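Local atomic coordinates of ApeI dehydratase-like domain-containing protein (Pectobacterium atrosepticum, PDB entry 3ESI), a protein that is of unknown function but, as a member of the ApeI dehydratase-like family with a hotdog fold, probably acts on acyl thioesters. Residues Q76-L88 with F99-A112. Residues are numbered along the deposited sequence; the frame is centred on the assembly and turned at random.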
# COMPACT_ATOMS: atom_id res chain seq x y z
N GLN A 76 -0.86 -16.16 3.35
CA GLN A 76 -1.16 -15.66 4.68
C GLN A 76 -0.28 -14.48 5.03
O GLN A 76 0.93 -14.51 4.80
CB GLN A 76 -0.95 -16.77 5.71
CG GLN A 76 -1.95 -16.76 6.85
CD GLN A 76 -3.29 -17.35 6.44
OE1 GLN A 76 -4.35 -16.92 6.92
NE2 GLN A 76 -3.26 -18.34 5.55
N PRO A 77 -0.87 -13.41 5.58
CA PRO A 77 -0.07 -12.24 5.94
C PRO A 77 0.85 -12.58 7.11
O PRO A 77 0.52 -13.41 7.96
CB PRO A 77 -1.12 -11.21 6.33
CG PRO A 77 -2.32 -11.63 5.54
CD PRO A 77 -2.30 -13.12 5.70
N ILE A 78 2.01 -11.93 7.15
CA ILE A 78 2.98 -12.15 8.20
C ILE A 78 2.96 -10.91 9.09
O ILE A 78 3.32 -9.82 8.66
CB ILE A 78 4.38 -12.34 7.59
CG1 ILE A 78 4.36 -13.59 6.70
CG2 ILE A 78 5.42 -12.47 8.69
CD1 ILE A 78 5.66 -13.89 5.97
N LEU A 79 2.52 -11.08 10.34
CA LEU A 79 2.43 -9.97 11.27
C LEU A 79 3.71 -9.76 12.08
O LEU A 79 4.55 -10.64 12.16
CB LEU A 79 1.26 -10.18 12.23
CG LEU A 79 -0.08 -10.57 11.61
CD1 LEU A 79 -1.16 -10.54 12.69
CD2 LEU A 79 -0.42 -9.63 10.47
N PRO A 80 3.85 -8.59 12.70
CA PRO A 80 5.02 -8.27 13.51
C PRO A 80 5.08 -9.23 14.71
O PRO A 80 4.05 -9.53 15.31
CB PRO A 80 4.75 -6.84 13.96
CG PRO A 80 3.93 -6.28 12.85
CD PRO A 80 2.97 -7.42 12.57
N GLY A 81 6.27 -9.71 15.03
CA GLY A 81 6.43 -10.62 16.16
C GLY A 81 6.25 -12.11 15.86
O GLY A 81 6.27 -12.91 16.79
N LYS A 82 6.07 -12.49 14.60
CA LYS A 82 5.88 -13.90 14.25
C LYS A 82 7.17 -14.64 14.02
O LYS A 82 8.19 -14.05 13.66
CB LYS A 82 5.01 -14.04 13.00
CG LYS A 82 3.58 -13.59 13.17
CD LYS A 82 2.89 -14.37 14.27
CE LYS A 82 1.47 -13.86 14.49
NZ LYS A 82 0.79 -14.60 15.57
N THR A 83 7.13 -15.95 14.24
CA THR A 83 8.30 -16.81 14.03
C THR A 83 8.06 -17.53 12.71
O THR A 83 6.98 -18.07 12.47
CB THR A 83 8.45 -17.83 15.18
OG1 THR A 83 8.67 -17.11 16.40
CG2 THR A 83 9.64 -18.75 14.94
N LEU A 84 9.07 -17.50 11.84
CA LEU A 84 8.94 -18.11 10.51
C LEU A 84 9.98 -19.15 10.16
O LEU A 84 11.14 -19.07 10.57
CB LEU A 84 9.01 -17.03 9.42
CG LEU A 84 8.13 -15.78 9.47
CD1 LEU A 84 8.53 -14.85 8.30
CD2 LEU A 84 6.66 -16.17 9.38
N ARG A 85 9.57 -20.13 9.36
CA ARG A 85 10.49 -21.12 8.85
C ARG A 85 10.65 -20.72 7.37
O ARG A 85 9.67 -20.49 6.67
CB ARG A 85 9.92 -22.55 8.94
CG ARG A 85 10.96 -23.62 8.60
CD ARG A 85 10.34 -24.95 8.17
NE ARG A 85 9.41 -25.52 9.15
CZ ARG A 85 9.75 -25.92 10.38
NH1 ARG A 85 11.01 -25.82 10.81
NH2 ARG A 85 8.82 -26.42 11.18
N LEU A 86 11.89 -20.60 6.92
CA LEU A 86 12.16 -20.24 5.54
C LEU A 86 12.94 -21.38 4.90
O LEU A 86 14.04 -21.72 5.34
CB LEU A 86 13.00 -18.96 5.47
CG LEU A 86 13.46 -18.64 4.04
CD1 LEU A 86 12.24 -18.40 3.17
CD2 LEU A 86 14.37 -17.41 4.00
N VAL A 87 12.37 -21.98 3.86
CA VAL A 87 13.05 -23.05 3.14
C VAL A 87 13.42 -22.56 1.74
O VAL A 87 12.55 -22.08 0.99
CB VAL A 87 12.13 -24.31 3.00
CG1 VAL A 87 12.87 -25.41 2.24
CG2 VAL A 87 11.71 -24.83 4.37
N LEU A 88 14.70 -22.66 1.40
CA LEU A 88 15.23 -22.25 0.10
C LEU A 88 15.83 -23.47 -0.61
O LEU A 88 16.69 -24.15 -0.04
CB LEU A 88 16.35 -21.22 0.26
CG LEU A 88 16.07 -19.73 0.41
CD1 LEU A 88 14.86 -19.50 1.28
CD2 LEU A 88 17.31 -19.06 1.01
N PHE A 99 11.37 -20.99 -2.94
CA PHE A 99 11.33 -20.59 -1.54
C PHE A 99 9.97 -20.85 -0.93
O PHE A 99 8.97 -20.96 -1.64
CB PHE A 99 11.68 -19.11 -1.40
CG PHE A 99 10.60 -18.19 -1.86
CD1 PHE A 99 9.52 -17.90 -1.04
CD2 PHE A 99 10.67 -17.60 -3.12
CE1 PHE A 99 8.50 -17.03 -1.47
CE2 PHE A 99 9.67 -16.73 -3.56
CZ PHE A 99 8.58 -16.45 -2.73
N SER A 100 9.95 -20.94 0.39
CA SER A 100 8.71 -21.16 1.11
C SER A 100 8.77 -20.60 2.54
O SER A 100 9.69 -20.89 3.29
CB SER A 100 8.40 -22.65 1.14
OG SER A 100 7.18 -22.89 1.81
N TYR A 101 7.78 -19.78 2.88
CA TYR A 101 7.69 -19.17 4.20
C TYR A 101 6.52 -19.79 4.95
O TYR A 101 5.42 -19.89 4.41
CB TYR A 101 7.41 -17.66 4.11
CG TYR A 101 8.60 -16.76 3.87
CD1 TYR A 101 9.45 -16.39 4.91
CD2 TYR A 101 8.84 -16.23 2.60
CE1 TYR A 101 10.50 -15.50 4.69
CE2 TYR A 101 9.89 -15.36 2.37
CZ TYR A 101 10.71 -14.99 3.41
OH TYR A 101 11.73 -14.11 3.17
N SER A 102 6.75 -20.19 6.20
CA SER A 102 5.65 -20.73 6.99
C SER A 102 5.69 -20.12 8.40
O SER A 102 6.75 -19.86 8.96
CB SER A 102 5.68 -22.28 7.02
OG SER A 102 6.75 -22.80 7.79
N ILE A 103 4.50 -19.85 8.93
CA ILE A 103 4.35 -19.26 10.26
C ILE A 103 4.17 -20.36 11.30
O ILE A 103 3.30 -21.22 11.14
CB ILE A 103 3.11 -18.37 10.33
CG1 ILE A 103 3.22 -17.23 9.32
CG2 ILE A 103 2.94 -17.82 11.74
CD1 ILE A 103 1.94 -16.43 9.16
N LEU A 104 4.99 -20.33 12.35
CA LEU A 104 4.89 -21.32 13.43
C LEU A 104 4.19 -20.70 14.62
O LEU A 104 4.67 -19.71 15.17
CB LEU A 104 6.27 -21.82 13.88
CG LEU A 104 7.23 -22.62 12.98
CD1 LEU A 104 6.46 -23.31 11.86
CD2 LEU A 104 8.29 -21.72 12.39
N GLU A 105 3.04 -21.27 14.99
CA GLU A 105 2.26 -20.82 16.15
C GLU A 105 1.69 -22.08 16.80
O GLU A 105 1.09 -22.92 16.13
CB GLU A 105 1.09 -19.92 15.73
CG GLU A 105 1.46 -18.52 15.27
CD GLU A 105 0.22 -17.65 15.00
OE1 GLU A 105 -0.55 -17.38 15.96
OE2 GLU A 105 0.02 -17.24 13.83
N GLY A 106 1.87 -22.20 18.11
CA GLY A 106 1.38 -23.39 18.79
C GLY A 106 1.96 -24.60 18.09
O GLY A 106 3.16 -24.65 17.82
N ASP A 107 1.11 -25.58 17.77
CA ASP A 107 1.58 -26.78 17.10
C ASP A 107 1.37 -26.72 15.60
O ASP A 107 1.68 -27.67 14.88
CB ASP A 107 0.87 -28.02 17.66
CG ASP A 107 1.41 -28.42 19.01
OD1 ASP A 107 1.14 -27.70 20.00
OD2 ASP A 107 2.11 -29.45 19.09
N THR A 108 0.84 -25.59 15.14
CA THR A 108 0.56 -25.38 13.72
C THR A 108 1.70 -24.75 12.93
O THR A 108 2.61 -24.12 13.48
CB THR A 108 -0.68 -24.48 13.53
OG1 THR A 108 -0.27 -23.10 13.58
CG2 THR A 108 -1.70 -24.72 14.64
N GLU A 109 1.63 -24.93 11.62
CA GLU A 109 2.60 -24.39 10.69
C GLU A 109 1.87 -24.16 9.37
O GLU A 109 1.64 -25.10 8.62
CB GLU A 109 3.77 -25.36 10.48
CG GLU A 109 4.63 -25.01 9.28
CD GLU A 109 5.98 -25.70 9.29
OE1 GLU A 109 6.70 -25.61 8.26
OE2 GLU A 109 6.33 -26.32 10.32
N ARG A 110 1.49 -22.91 9.11
CA ARG A 110 0.79 -22.55 7.88
C ARG A 110 1.76 -21.94 6.87
O ARG A 110 2.71 -21.26 7.25
CB ARG A 110 -0.30 -21.50 8.15
CG ARG A 110 -1.37 -21.88 9.15
CD ARG A 110 -2.22 -20.65 9.45
NE ARG A 110 -1.39 -19.53 9.90
CZ ARG A 110 -1.85 -18.30 10.16
NH1 ARG A 110 -3.14 -18.04 10.02
NH2 ARG A 110 -1.02 -17.35 10.57
N THR A 111 1.51 -22.17 5.59
CA THR A 111 2.36 -21.58 4.55
C THR A 111 1.90 -20.14 4.42
O THR A 111 0.70 -19.87 4.35
CB THR A 111 2.19 -22.29 3.20
OG1 THR A 111 2.46 -23.69 3.34
CG2 THR A 111 3.15 -21.71 2.17
N ALA A 112 2.84 -19.20 4.40
CA ALA A 112 2.48 -17.79 4.30
C ALA A 112 2.66 -17.30 2.87
O ALA A 112 1.87 -16.50 2.35
CB ALA A 112 3.33 -16.95 5.25
O HOH W 1 8.08 -22.64 5.15
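Gln-76 meets strand 108-121 twice: its backbone N donates to Ala-112 O (2.9 Å), and its side chain, bent at chi2 (78°), lays CG over one face of the Arg-110 guanidinium, with the amide stacked 29° from that plane. Ile-78 follows, its CG1 against the methyl of Ala-112. After the type II turn from Leu-79 to Lys-82, Lys-82 NZ pairs with Glu-105 OE1 at 3.1 Å, while Glu-105 OE2 faces Arg-110 through charge alone, forming a small salt-bridge network. Antiparallel pairing then takes over. On the face carrying Leu-84, Leu-86 and Tyr-101, which turns to helix 45-59, Leu-84 CD2 lies 3.6 Å from Ile-103 CG1, the two side chains side by side, and Leu-84 CD1 also reaches Tyr-101. On the face of Arg-85 and Ser-102, Arg-85 spans strand 99-105 to grip Glu-109 side-on. With CG anti to the backbone N (chi1 -171°) and a bend at chi3, NE reaches OE1 of Glu-109 at 2.9 Å and NH2 its OE2 at 2.6 Å, both from the syn side but tilted well out of the carboxylate plane. Ser-102 OG donates to the same OE1, helping to fix the carboxylate, and Arg-85 NH1 has a second salt bridge, to Glu-21. Leu-86 places CD1 over the centre of the Tyr-101 ring, a CH-pi contact 3.6 Å from the centroid. Val-87 and Ser-100 form a hydrogen-bonded antiparallel pair, with N-H...O bonds both ways. Leu-88 and Phe-99 continue the apolar face toward helix 45-59, in keeping with a hotdog fold, whose antiparallel sheet wraps around a central helix.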